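PDB 5Y0T: thermotoga maritima TmcAL from Thermotoga maritima, which belongs to the HIGH nucleotidyl transferase family of the HUP clan and is seen here with adenosine-5'-rp-alpha-thio-triphosphate bound. Local coordinates for residues V66-P71 against I337-F342; L216-R221 against P247-N252. All blocks are in the same frame, centred on the assembly; numbering follows the deposited sequence.

Contact 1: V66-P71 against I337-F342; sequences VVLELP and IRILGF
Backbone hydrogen bonds set the antiparallel pairing of strands 66-70 and 337-342, the former also paired in parallel with strand 32-38. Val-67 N gives an almost straight bond to Gly-341 O (2.8 Å, 175° at the hydrogen), while Val-67 O takes Leu-340 N at 2.8 Å and, weakly, Gly-341 N. Two residues thus face one, a classic beta bulge. Beyond it, Glu-69 N bonds Arg-338 O, in the carbonyl plane. A water bridges Glu-69 O and Arg-338 N.

Among the apolar groups, Leu-68 and Ile-339 lie alongside each other on one face of the sheet, and Leu-68 CD2 presses on Ile-339 CD1 at a tight 3.4 Å. The same methyl meets Ile-337 CG2 at 3.7 Å. Helix 346-356 covers the face of Val-66 and Ile-339, helix 52-61 that of Val-67. Leu-340 crosses the aliphatic part of Glu-69, its CD1 3.7 Å from Glu-69 CB.

Glu-69 OE1 and Arg-338 NH1 are 3.5 Å apart, the oxygen well out of the guanidinium plane, so they attract by charge while a second water links them. Glu-69 OE1 also pairs with Lys-52 NZ, and Arg-338 NH2 with Asp-413 OD2. This network would favour the ionised carboxylate of Glu-69.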
loop_
_atom_site.group_PDB
_atom_site.type_symbol
_atom_site.label_atom_id
_atom_site.label_comp_id
_atom_site.label_asym_id
_atom_site.label_seq_id
_atom_site.Cartn_x
_atom_site.Cartn_y
_atom_site.Cartn_z
ATOM N N VAL A 66 -24.684 -19.299 -17.516
ATOM C CA VAL A 66 -24.075 -17.958 -17.501
ATOM C C VAL A 66 -23.542 -17.624 -16.105
ATOM O O VAL A 66 -24.244 -17.802 -15.115
ATOM C CB VAL A 66 -25.090 -16.861 -17.902
ATOM C CG1 VAL A 66 -24.414 -15.469 -17.966
ATOM C CG2 VAL A 66 -25.787 -17.209 -19.255
ATOM N N VAL A 67 -22.311 -17.123 -16.037
ATOM C CA VAL A 67 -21.717 -16.707 -14.768
ATOM C C VAL A 67 -21.520 -15.194 -14.778
ATOM O O VAL A 67 -20.943 -14.654 -15.718
ATOM C CB VAL A 67 -20.343 -17.371 -14.486
ATOM C CG1 VAL A 67 -19.759 -16.828 -13.166
ATOM C CG2 VAL A 67 -20.475 -18.901 -14.416
ATOM N N LEU A 68 -22.029 -14.541 -13.738
ATOM C CA LEU A 68 -21.905 -13.097 -13.529
ATOM C C LEU A 68 -20.971 -12.836 -12.366
ATOM O O LEU A 68 -20.910 -13.638 -11.440
ATOM C CB LEU A 68 -23.268 -12.475 -13.225
ATOM C CG LEU A 68 -24.428 -12.992 -14.076
ATOM C CD1 LEU A 68 -25.776 -12.399 -13.614
ATOM C CD2 LEU A 68 -24.163 -12.672 -15.523
ATOM N N GLU A 69 -20.229 -11.732 -12.400
ATOM C CA GLU A 69 -19.458 -11.359 -11.218
ATOM C C GLU A 69 -20.305 -10.546 -10.236
ATOM O O GLU A 69 -20.969 -9.582 -10.623
ATOM C CB GLU A 69 -18.203 -10.552 -11.583
ATOM C CG GLU A 69 -17.379 -10.243 -10.338
ATOM C CD GLU A 69 -16.026 -9.597 -10.628
ATOM O OE1 GLU A 69 -15.704 -9.351 -11.817
ATOM O OE2 GLU A 69 -15.291 -9.325 -9.654
ATOM N N LEU A 70 -20.290 -10.952 -8.972
ATOM C CA LEU A 70 -20.822 -10.125 -7.887
ATOM C C LEU A 70 -19.761 -9.061 -7.616
ATOM O O LEU A 70 -18.642 -9.403 -7.247
ATOM C CB LEU A 70 -21.094 -10.976 -6.642
ATOM C CG LEU A 70 -21.535 -10.252 -5.351
ATOM C CD1 LEU A 70 -22.853 -9.534 -5.588
ATOM C CD2 LEU A 70 -21.657 -11.226 -4.196
ATOM N N PRO A 71 -20.081 -7.772 -7.843
ATOM C CA PRO A 71 -19.011 -6.770 -7.695
ATOM C C PRO A 71 -18.341 -6.803 -6.330
ATOM O O PRO A 71 -19.002 -7.096 -5.326
ATOM C CB PRO A 71 -19.749 -5.437 -7.921
ATOM C CG PRO A 71 -20.812 -5.829 -8.954
ATOM C CD PRO A 71 -21.304 -7.189 -8.420
ATOM N N ILE A 337 -24.070 -5.415 -15.023
ATOM C CA ILE A 337 -23.988 -6.858 -14.967
ATOM C C ILE A 337 -22.720 -7.290 -15.693
ATOM O O ILE A 337 -22.622 -7.131 -16.908
ATOM C CB ILE A 337 -25.215 -7.522 -15.619
ATOM C CG1 ILE A 337 -26.485 -7.160 -14.835
ATOM C CG2 ILE A 337 -25.022 -9.034 -15.638
ATOM C CD1 ILE A 337 -27.790 -7.356 -15.628
ATOM N N ARG A 338 -21.759 -7.843 -14.957
ATOM C CA ARG A 338 -20.497 -8.285 -15.562
ATOM C C ARG A 338 -20.600 -9.765 -15.937
ATOM O O ARG A 338 -20.843 -10.590 -15.078
ATOM C CB ARG A 338 -19.313 -8.065 -14.598
ATOM C CG ARG A 338 -17.988 -8.734 -15.056
ATOM C CD ARG A 338 -17.239 -7.887 -16.096
ATOM N NE ARG A 338 -16.005 -8.549 -16.546
ATOM C CZ ARG A 338 -14.846 -8.471 -15.898
ATOM N NH1 ARG A 338 -14.753 -7.738 -14.790
ATOM N NH2 ARG A 338 -13.773 -9.097 -16.372
ATOM N N ILE A 339 -20.398 -10.094 -17.212
ATOM C CA ILE A 339 -20.427 -11.486 -17.658
ATOM C C ILE A 339 -19.028 -12.072 -17.546
ATOM O O ILE A 339 -18.121 -11.588 -18.210
ATOM C CB ILE A 339 -20.872 -11.630 -19.136
ATOM C CG1 ILE A 339 -22.197 -10.908 -19.420
ATOM C CG2 ILE A 339 -20.894 -13.112 -19.557
ATOM C CD1 ILE A 339 -23.324 -11.290 -18.532
ATOM N N LEU A 340 -18.835 -13.056 -16.667
ATOM C CA LEU A 340 -17.554 -13.757 -16.588
ATOM C C LEU A 340 -17.463 -14.953 -17.527
ATOM O O LEU A 340 -16.364 -15.379 -17.879
ATOM C CB LEU A 340 -17.277 -14.217 -15.156
ATOM C CG LEU A 340 -17.037 -13.105 -14.133
ATOM C CD1 LEU A 340 -16.871 -13.748 -12.779
ATOM C CD2 LEU A 340 -15.797 -12.219 -14.492
ATOM N N GLY A 341 -18.610 -15.506 -17.924
ATOM C CA GLY A 341 -18.600 -16.634 -18.830
ATOM C C GLY A 341 -19.992 -17.143 -19.164
ATOM O O GLY A 341 -20.962 -16.869 -18.439
ATOM N N PHE A 342 -20.092 -17.853 -20.285
ATOM C CA PHE A 342 -21.338 -18.521 -20.638
ATOM C C PHE A 342 -21.079 -19.666 -21.608
ATOM O O PHE A 342 -20.035 -19.720 -22.269
ATOM C CB PHE A 342 -22.371 -17.531 -21.223
ATOM C CG PHE A 342 -21.870 -16.708 -22.403
ATOM C CD1 PHE A 342 -21.135 -15.547 -22.191
ATOM C CD2 PHE A 342 -22.186 -17.062 -23.707
ATOM C CE1 PHE A 342 -20.704 -14.775 -23.261
ATOM C CE2 PHE A 342 -21.751 -16.298 -24.797
ATOM C CZ PHE A 342 -21.006 -15.146 -24.573
HETATM O O HOH W 1 -16.560 -6.984 -12.764
HETATM O O HOH W 2 -22.265 -7.954 -12.222
#

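Contact 2: L216-R221 against P247-N252; sequences LMREKR and PVFLEN
The C-terminal end of helix 210-218, closed by a Schellman motif at Lys-220, meets the loop between helices 231-242 and 254-261. Arg-218 carries most of the contact. With CG beside the backbone N (chi1 -69°), its chain runs extended to NE and meets Glu-251 tip to tip. The grip is side-on and twofold: NE bonds Glu-251 OE2 at 2.8 Å, and NH2 bonds Glu-251 OE1 at 2.8 Å. Both oxygens offer their syn lone pairs, and the guanidinium and carboxylate planes are 22° apart, nearly coplanar. Glu-251 gets there with CG in the crowded place between N and the carbonyl carbon.

Phe-249 packs on one face of the guanidinium, CD1 over its centre, with the two planes 31° apart. Arg-218 CG sits over the ring face, 3.7 Å from its centroid, in a CH-pi contact. Met-217 CB approaches the ring edge, 4.0 Å from Phe-249 CZ. On the loop side, Phe-249 N bonds Asn-252 OD1, and a water bound to Leu-250 N reaches Arg-218 NH2 weakly.

The guanidinium is held in plane by the carboxylate and covered on one face by the ring, so its rotation is probably restricted, and the ion pair would favour the ionised form of the Glu-251 carboxylate.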
loop_
_atom_site.group_PDB
_atom_site.type_symbol
_atom_site.label_atom_id
_atom_site.label_comp_id
_atom_site.label_asym_id
_atom_site.label_seq_id
_atom_site.Cartn_x
_atom_site.Cartn_y
_atom_site.Cartn_z
ATOM N N LEU A 216 -6.520 -28.375 3.343
ATOM C CA LEU A 216 -5.930 -29.581 2.774
ATOM C C LEU A 216 -4.903 -29.217 1.701
ATOM O O LEU A 216 -3.839 -29.831 1.627
ATOM C CB LEU A 216 -7.006 -30.498 2.187
ATOM C CG LEU A 216 -7.925 -31.231 3.169
ATOM C CD1 LEU A 216 -9.030 -31.942 2.414
ATOM C CD2 LEU A 216 -7.145 -32.226 4.040
ATOM N N MET A 217 -5.216 -28.222 0.871
ATOM C CA MET A 217 -4.236 -27.744 -0.114
ATOM C C MET A 217 -2.952 -27.242 0.552
ATOM O O MET A 217 -1.859 -27.632 0.136
ATOM C CB MET A 217 -4.833 -26.642 -0.975
ATOM C CG MET A 217 -5.998 -27.120 -1.860
ATOM S SD MET A 217 -6.569 -25.742 -2.855
ATOM C CE MET A 217 -8.283 -26.184 -3.133
ATOM N N ARG A 218 -3.086 -26.394 1.578
ATOM C CA ARG A 218 -1.928 -25.918 2.362
ATOM C C ARG A 218 -1.032 -27.052 2.841
ATOM O O ARG A 218 0.200 -26.952 2.800
ATOM C CB ARG A 218 -2.377 -25.110 3.587
ATOM C CG ARG A 218 -3.004 -23.753 3.272
ATOM C CD ARG A 218 -3.426 -23.032 4.554
ATOM N NE ARG A 218 -3.738 -21.622 4.303
ATOM C CZ ARG A 218 -4.956 -21.147 4.048
ATOM N NH1 ARG A 218 -5.995 -21.969 4.018
ATOM N NH2 ARG A 218 -5.137 -19.844 3.825
ATOM N N GLU A 219 -1.657 -28.132 3.299
ATOM C CA GLU A 219 -0.929 -29.272 3.834
ATOM C C GLU A 219 -0.498 -30.217 2.723
ATOM O O GLU A 219 0.055 -31.290 2.988
ATOM C CB GLU A 219 -1.781 -30.028 4.849
ATOM C CG GLU A 219 -2.140 -29.214 6.068
ATOM C CD GLU A 219 -2.984 -29.996 7.045
ATOM O OE1 GLU A 219 -2.760 -31.219 7.178
ATOM O OE2 GLU A 219 -3.872 -29.390 7.679
ATOM N N LYS A 220 -0.797 -29.823 1.491
ATOM C CA LYS A 220 -0.477 -30.615 0.313
ATOM C C LYS A 220 -1.040 -32.028 0.395
ATOM O O LYS A 220 -0.382 -32.987 -0.012
ATOM C CB LYS A 220 1.041 -30.654 0.105
ATOM C CG LYS A 220 1.598 -29.319 -0.370
ATOM C CD LYS A 220 2.922 -28.989 0.290
ATOM C CE LYS A 220 3.437 -27.631 -0.186
ATOM N NZ LYS A 220 3.725 -27.636 -1.648
ATOM N N ARG A 221 -2.266 -32.166 0.896
ATOM C CA ARG A 221 -2.865 -33.483 0.872
ATOM C C ARG A 221 -3.777 -33.514 -0.338
ATOM O O ARG A 221 -4.993 -33.345 -0.234
ATOM C CB ARG A 221 -3.644 -33.727 2.169
ATOM C CG ARG A 221 -2.782 -33.674 3.439
ATOM C CD ARG A 221 -3.592 -33.296 4.685
ATOM N NE ARG A 221 -4.541 -34.329 5.111
ATOM C CZ ARG A 221 -5.325 -34.233 6.188
ATOM N NH1 ARG A 221 -5.288 -33.151 6.964
ATOM N NH2 ARG A 221 -6.153 -35.220 6.497
ATOM N N PRO A 247 -1.918 -22.235 -5.772
ATOM C CA PRO A 247 -3.029 -21.651 -5.026
ATOM C C PRO A 247 -2.641 -20.274 -4.533
ATOM O O PRO A 247 -1.454 -19.988 -4.430
ATOM C CB PRO A 247 -3.226 -22.625 -3.856
ATOM C CG PRO A 247 -1.840 -23.173 -3.612
ATOM C CD PRO A 247 -1.162 -23.224 -4.980
ATOM N N VAL A 248 -3.623 -19.428 -4.267
ATOM C CA VAL A 248 -3.368 -18.129 -3.662
ATOM C C VAL A 248 -3.989 -18.138 -2.271
ATOM O O VAL A 248 -5.179 -18.434 -2.130
ATOM C CB VAL A 248 -3.965 -16.974 -4.493
ATOM C CG1 VAL A 248 -3.773 -15.632 -3.761
ATOM C CG2 VAL A 248 -3.330 -16.931 -5.893
ATOM N N PHE A 249 -3.193 -17.841 -1.244
ATOM C CA PHE A 249 -3.699 -17.868 0.137
ATOM C C PHE A 249 -3.591 -16.489 0.778
ATOM O O PHE A 249 -2.757 -15.676 0.382
ATOM C CB PHE A 249 -2.941 -18.886 1.000
ATOM C CG PHE A 249 -3.117 -20.321 0.573
ATOM C CD1 PHE A 249 -4.368 -20.921 0.596
ATOM C CD2 PHE A 249 -2.024 -21.078 0.165
ATOM C CE1 PHE A 249 -4.528 -22.249 0.215
ATOM C CE2 PHE A 249 -2.176 -22.402 -0.222
ATOM C CZ PHE A 249 -3.440 -22.989 -0.196
ATOM N N LEU A 250 -4.435 -16.226 1.769
ATOM C CA LEU A 250 -4.402 -14.937 2.459
ATOM C C LEU A 250 -3.027 -14.643 3.038
ATOM O O LEU A 250 -2.562 -13.505 3.020
ATOM C CB LEU A 250 -5.438 -14.901 3.575
ATOM C CG LEU A 250 -5.515 -13.581 4.337
ATOM C CD1 LEU A 250 -5.854 -12.446 3.409
ATOM C CD2 LEU A 250 -6.551 -13.709 5.444
ATOM N N GLU A 251 -2.362 -15.673 3.538
ATOM C CA GLU A 251 -1.077 -15.448 4.184
ATOM C C GLU A 251 -0.034 -14.963 3.164
ATOM O O GLU A 251 0.919 -14.262 3.538
ATOM C CB GLU A 251 -0.608 -16.712 4.918
ATOM C CG GLU A 251 -0.450 -17.940 4.045
ATOM C CD GLU A 251 -1.631 -18.894 4.124
ATOM O OE1 GLU A 251 -2.780 -18.436 4.339
ATOM O OE2 GLU A 251 -1.397 -20.112 3.962
ATOM N N ASN A 252 -0.230 -15.279 1.882
ATOM C CA ASN A 252 0.642 -14.740 0.829
ATOM C C ASN A 252 0.509 -13.212 0.729
ATOM O O ASN A 252 1.443 -12.521 0.316
ATOM C CB ASN A 252 0.335 -15.362 -0.553
ATOM C CG ASN A 252 0.385 -16.890 -0.547
ATOM O OD1 ASN A 252 -0.438 -17.545 -1.179
ATOM N ND2 ASN A 252 1.353 -17.456 0.160
HETATM O O HOH W 3 -6.789 -18.025 2.015
#

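Contact 2 is nested within the long excursion of chain that contact 1 closes, since 216-221 and 247-252 both fall between strands 66-70 and 337-342. The two do not touch: their centres are 26 Å apart and their nearest atoms about 14 Å. Contact 1 is buried and joins a late strand to the edge of the parallel part of the sheet, beside strand 32-38, whereas contact 2 is partly buried and fastens a helix end to a loop farther from the chain centre. The bound adenosine-5'-rp-alpha-thio-triphosphate is a shared landmark, about 11 Å from the side chain of Val-67 in contact 1 and about 11 Å from that of Met-217 in contact 2.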